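Local coordinates for protein polyhedrin (Simulium ubiquitum cypovirus, PDB 5A9A) that forms the crystalline matrix of cypovirus polyhedra, the occlusion bodies that package and probably protect virus particles outside the insect host, and binds UTP in these crystals, at residues S177-S180 with N184-S187; D209-L214 with I226-V231. All blocks are in the same frame, centred on the assembly; numbering follows the deposited sequence.

Interaction 1. Residues S177-S180 with N184-S187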
# COMPACT_ATOMS: atom_id res chain seq x y z
N SER A 177 -1.01 16.29 -8.22
CA SER A 177 -1.40 17.68 -7.96
C SER A 177 -0.61 18.65 -8.84
O SER A 177 0.52 18.36 -9.24
CB SER A 177 -1.14 18.04 -6.50
OG SER A 177 -1.61 17.04 -5.61
N ARG A 178 -1.22 19.80 -9.13
CA ARG A 178 -0.47 20.93 -9.66
C ARG A 178 0.33 21.54 -8.52
O ARG A 178 -0.07 21.48 -7.36
CB ARG A 178 -1.41 22.01 -10.20
CG ARG A 178 -2.07 21.72 -11.53
CD ARG A 178 -2.69 23.01 -12.06
NE ARG A 178 -3.57 22.81 -13.21
CZ ARG A 178 -4.88 22.58 -13.12
NH1 ARG A 178 -5.47 22.50 -11.94
NH2 ARG A 178 -5.60 22.42 -14.23
N MET A 179 1.47 22.14 -8.86
CA MET A 179 2.24 22.90 -7.89
C MET A 179 1.73 24.33 -7.84
O MET A 179 0.93 24.75 -8.69
CB MET A 179 3.72 22.90 -8.26
CG MET A 179 4.38 21.55 -8.12
SD MET A 179 4.25 20.91 -6.44
CE MET A 179 4.78 19.22 -6.69
N SER A 180 2.20 25.09 -6.85
CA SER A 180 1.91 26.51 -6.78
C SER A 180 2.88 27.23 -7.70
O SER A 180 4.06 27.40 -7.37
CB SER A 180 2.07 27.01 -5.34
OG SER A 180 1.77 28.39 -5.24
N ASN A 184 8.35 23.74 -7.28
CA ASN A 184 8.36 22.29 -7.23
C ASN A 184 8.54 21.81 -5.80
O ASN A 184 9.61 21.95 -5.22
CB ASN A 184 9.49 21.75 -8.10
CG ASN A 184 9.51 20.24 -8.15
OD1 ASN A 184 8.57 19.58 -7.70
ND2 ASN A 184 10.57 19.67 -8.71
N ARG A 185 7.48 21.24 -5.23
CA ARG A 185 7.54 20.78 -3.84
C ARG A 185 8.31 19.47 -3.70
O ARG A 185 8.45 18.94 -2.60
CB ARG A 185 6.13 20.65 -3.26
CG ARG A 185 5.54 22.00 -2.84
CD ARG A 185 4.10 21.87 -2.39
NE ARG A 185 3.98 21.14 -1.12
CZ ARG A 185 2.84 20.62 -0.68
NH1 ARG A 185 1.73 20.71 -1.40
NH2 ARG A 185 2.82 19.97 0.49
N TYR A 186 8.82 18.96 -4.82
CA TYR A 186 9.74 17.84 -4.77
C TYR A 186 11.17 18.35 -4.63
O TYR A 186 12.13 17.59 -4.73
CB TYR A 186 9.57 16.94 -5.99
CG TYR A 186 8.26 16.21 -5.92
CD1 TYR A 186 8.13 15.09 -5.11
CD2 TYR A 186 7.15 16.65 -6.63
CE1 TYR A 186 6.93 14.42 -5.02
CE2 TYR A 186 5.94 15.98 -6.54
CZ TYR A 186 5.84 14.87 -5.73
OH TYR A 186 4.64 14.20 -5.64
N SER A 187 11.28 19.65 -4.39
CA SER A 187 12.53 20.26 -3.96
C SER A 187 12.83 19.84 -2.53
O SER A 187 11.95 19.35 -1.83
CB SER A 187 12.42 21.79 -4.05
OG SER A 187 12.27 22.21 -5.39
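Met-179 and Asn-184 face each other with their CA atoms 6.2 Å apart where the loop after strand 170-176 doubles back on itself, and Asn-184 to Ser-187 form a type I beta turn. Met-179 does the reaching. Its chain bends at chi2 (-59°), which brings the sulfur up to the start of the turn. There Arg-185 N gives Met-179 SD a nearly straight but weak hydrogen bond of 3.5 Å, while Arg-185 CB packs against the same sulfur. The methyl goes further: Met-179 CE comes within 3.4 Å of Tyr-186 CE2, meeting the ring obliquely, with the two side chains crossing at about a right angle. The turn is braced from inside. Asn-184 OD1 accepts from Tyr-186 N at 3.0 Å, an Asx turn, although this donor lies well above the amide plane. Asn-184 O takes two bonds from one residue, from Ser-187 N and from Ser-187 OG (2.7 Å). The guanidinium of Arg-185 is engaged outside the turn, by Asp-31 in a salt bridge and by Gln-30. Tyr-186 packs on Ile-191 and Val-194 of helix 191-197 and on Gly-192 of the second subunit, setting the turn against that helix and at the subunit contact.

Interaction 2. Residues D209-L214 with I226-V231; sequences DNEGDL and IDSAAV
A carboxylate from the first turn of helix 211-221 grips the type I beta turn in the loop of the hairpin formed by strands 225-226 and 232-234. Glu-211 stretches across with CG anti to its own nitrogen (chi1 -172°) and the chain extended beyond, and its two oxygens take hold of Ser-228 like a fork. Glu-211 OE1 accepts from Ser-228 OG at 2.7 Å and Glu-211 OE2 from Ser-228 N, also at 2.7 Å, each through its syn lone pair; the N-H bond is noticeably bent, at 137°. With chi1 at 55°, the serine OG sits between its own nitrogen and carbonyl carbon, on the side where the carboxylate arrives. Glu-211 OE2 also lies 3.2 Å from Asp-227 CB and accepts from Tyr-225 OH; with bonds on both oxygens, the carboxylate's rotation is restricted.

Each partner is organised locally. Asn-210 is the N-cap of the helix, its OD1 accepting from Asp-213 N at 3.0 Å and weakly from Gly-212 N. Asp-227 OD1 ties the hairpin turn together, taking Ala-229 N in an Asx turn (2.8 Å) and Val-231 N from the opposite face of its carboxylate plane. This surface contact pins the hairpin to the N-terminal end of helix 211-221, where Glu-211 and Leu-214 also rest on Tyr-47 of strand 47-54.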
# COMPACT_ATOMS: atom_id res chain seq x y z
N ASP A 209 -26.88 0.16 -7.30
CA ASP A 209 -27.75 -0.67 -8.13
C ASP A 209 -27.91 -0.15 -9.56
O ASP A 209 -27.89 -0.93 -10.52
CB ASP A 209 -29.14 -0.78 -7.50
CG ASP A 209 -29.15 -1.63 -6.25
OD1 ASP A 209 -28.12 -2.29 -5.96
OD2 ASP A 209 -30.19 -1.66 -5.57
N ASN A 210 -28.10 1.15 -9.71
CA ASN A 210 -28.47 1.73 -11.00
C ASN A 210 -27.89 3.13 -11.18
O ASN A 210 -27.29 3.69 -10.26
CB ASN A 210 -29.99 1.77 -11.12
CG ASN A 210 -30.63 2.65 -10.07
OD1 ASN A 210 -30.65 3.87 -10.20
ND2 ASN A 210 -31.15 2.03 -9.01
N GLU A 211 -28.07 3.70 -12.36
CA GLU A 211 -27.43 4.98 -12.68
C GLU A 211 -28.07 6.15 -11.95
O GLU A 211 -27.42 7.17 -11.72
CB GLU A 211 -27.43 5.24 -14.19
CG GLU A 211 -26.60 6.46 -14.56
CD GLU A 211 -26.43 6.64 -16.05
OE1 GLU A 211 -27.28 6.15 -16.82
OE2 GLU A 211 -25.44 7.28 -16.45
N GLY A 212 -29.34 6.02 -11.58
CA GLY A 212 -30.01 7.04 -10.80
C GLY A 212 -29.35 7.21 -9.45
O GLY A 212 -29.08 8.32 -9.01
N ASP A 213 -29.10 6.08 -8.79
CA ASP A 213 -28.42 6.08 -7.50
C ASP A 213 -26.99 6.61 -7.64
O ASP A 213 -26.46 7.26 -6.74
CB ASP A 213 -28.39 4.67 -6.92
CG ASP A 213 -29.78 4.17 -6.54
OD1 ASP A 213 -30.77 4.85 -6.87
OD2 ASP A 213 -29.89 3.09 -5.92
N LEU A 214 -26.36 6.31 -8.77
CA LEU A 214 -25.00 6.75 -9.03
C LEU A 214 -24.93 8.26 -9.23
O LEU A 214 -24.08 8.94 -8.66
CB LEU A 214 -24.43 6.03 -10.25
CG LEU A 214 -23.03 6.46 -10.70
CD1 LEU A 214 -22.03 6.37 -9.55
CD2 LEU A 214 -22.57 5.62 -11.87
N ILE A 226 -20.70 12.29 -16.07
CA ILE A 226 -21.42 12.38 -17.33
C ILE A 226 -22.20 11.09 -17.48
O ILE A 226 -21.63 10.00 -17.44
CB ILE A 226 -20.44 12.55 -18.51
CG1 ILE A 226 -19.40 13.62 -18.18
CG2 ILE A 226 -21.20 12.89 -19.78
CD1 ILE A 226 -18.49 13.97 -19.34
N ASP A 227 -23.52 11.19 -17.63
CA ASP A 227 -24.37 10.01 -17.61
C ASP A 227 -24.34 9.27 -18.94
O ASP A 227 -23.68 9.69 -19.89
CB ASP A 227 -25.80 10.36 -17.21
CG ASP A 227 -26.48 11.30 -18.19
OD1 ASP A 227 -26.27 11.16 -19.41
OD2 ASP A 227 -27.24 12.17 -17.73
N SER A 228 -25.07 8.16 -19.00
CA SER A 228 -25.04 7.27 -20.16
C SER A 228 -25.55 7.95 -21.44
O SER A 228 -25.33 7.44 -22.54
CB SER A 228 -25.86 6.01 -19.88
OG SER A 228 -27.18 6.34 -19.47
N ALA A 229 -26.23 9.07 -21.28
CA ALA A 229 -26.73 9.83 -22.43
C ALA A 229 -25.77 10.97 -22.77
O ALA A 229 -26.10 11.86 -23.56
CB ALA A 229 -28.12 10.37 -22.15
N ALA A 230 -24.59 10.94 -22.17
CA ALA A 230 -23.55 11.93 -22.42
C ALA A 230 -23.91 13.32 -21.90
O ALA A 230 -23.39 14.32 -22.38
CB ALA A 230 -23.23 12.00 -23.91
N VAL A 231 -24.79 13.38 -20.90
CA VAL A 231 -25.13 14.66 -20.28
C VAL A 231 -24.33 14.86 -19.00
O VAL A 231 -24.25 13.96 -18.16
CB VAL A 231 -26.63 14.75 -19.93
CG1 VAL A 231 -26.94 16.11 -19.31
CG2 VAL A 231 -27.48 14.53 -21.17

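The two contacts come one after the other along the chain: interaction 1 closes before helix 191-197, and interaction 2 opens just after strand 201-208. They lie on opposite sides of the chain's centre, with their own centres about 35 Å apart and nearest atoms about 16 Å apart, so they do not touch. Interaction 1 follows strand 170-176 of the four-stranded sheet, whereas interaction 2 follows strand 201-208, an outermost strand, within this chain, of the six-stranded one. Each ties a loop down through side chains, one mainly by apolar packing and the other by hydrogen bonds. Segments of both also pack on other subunits of the three-chain assembly, consistent with a protein made to associate closely in polyhedra.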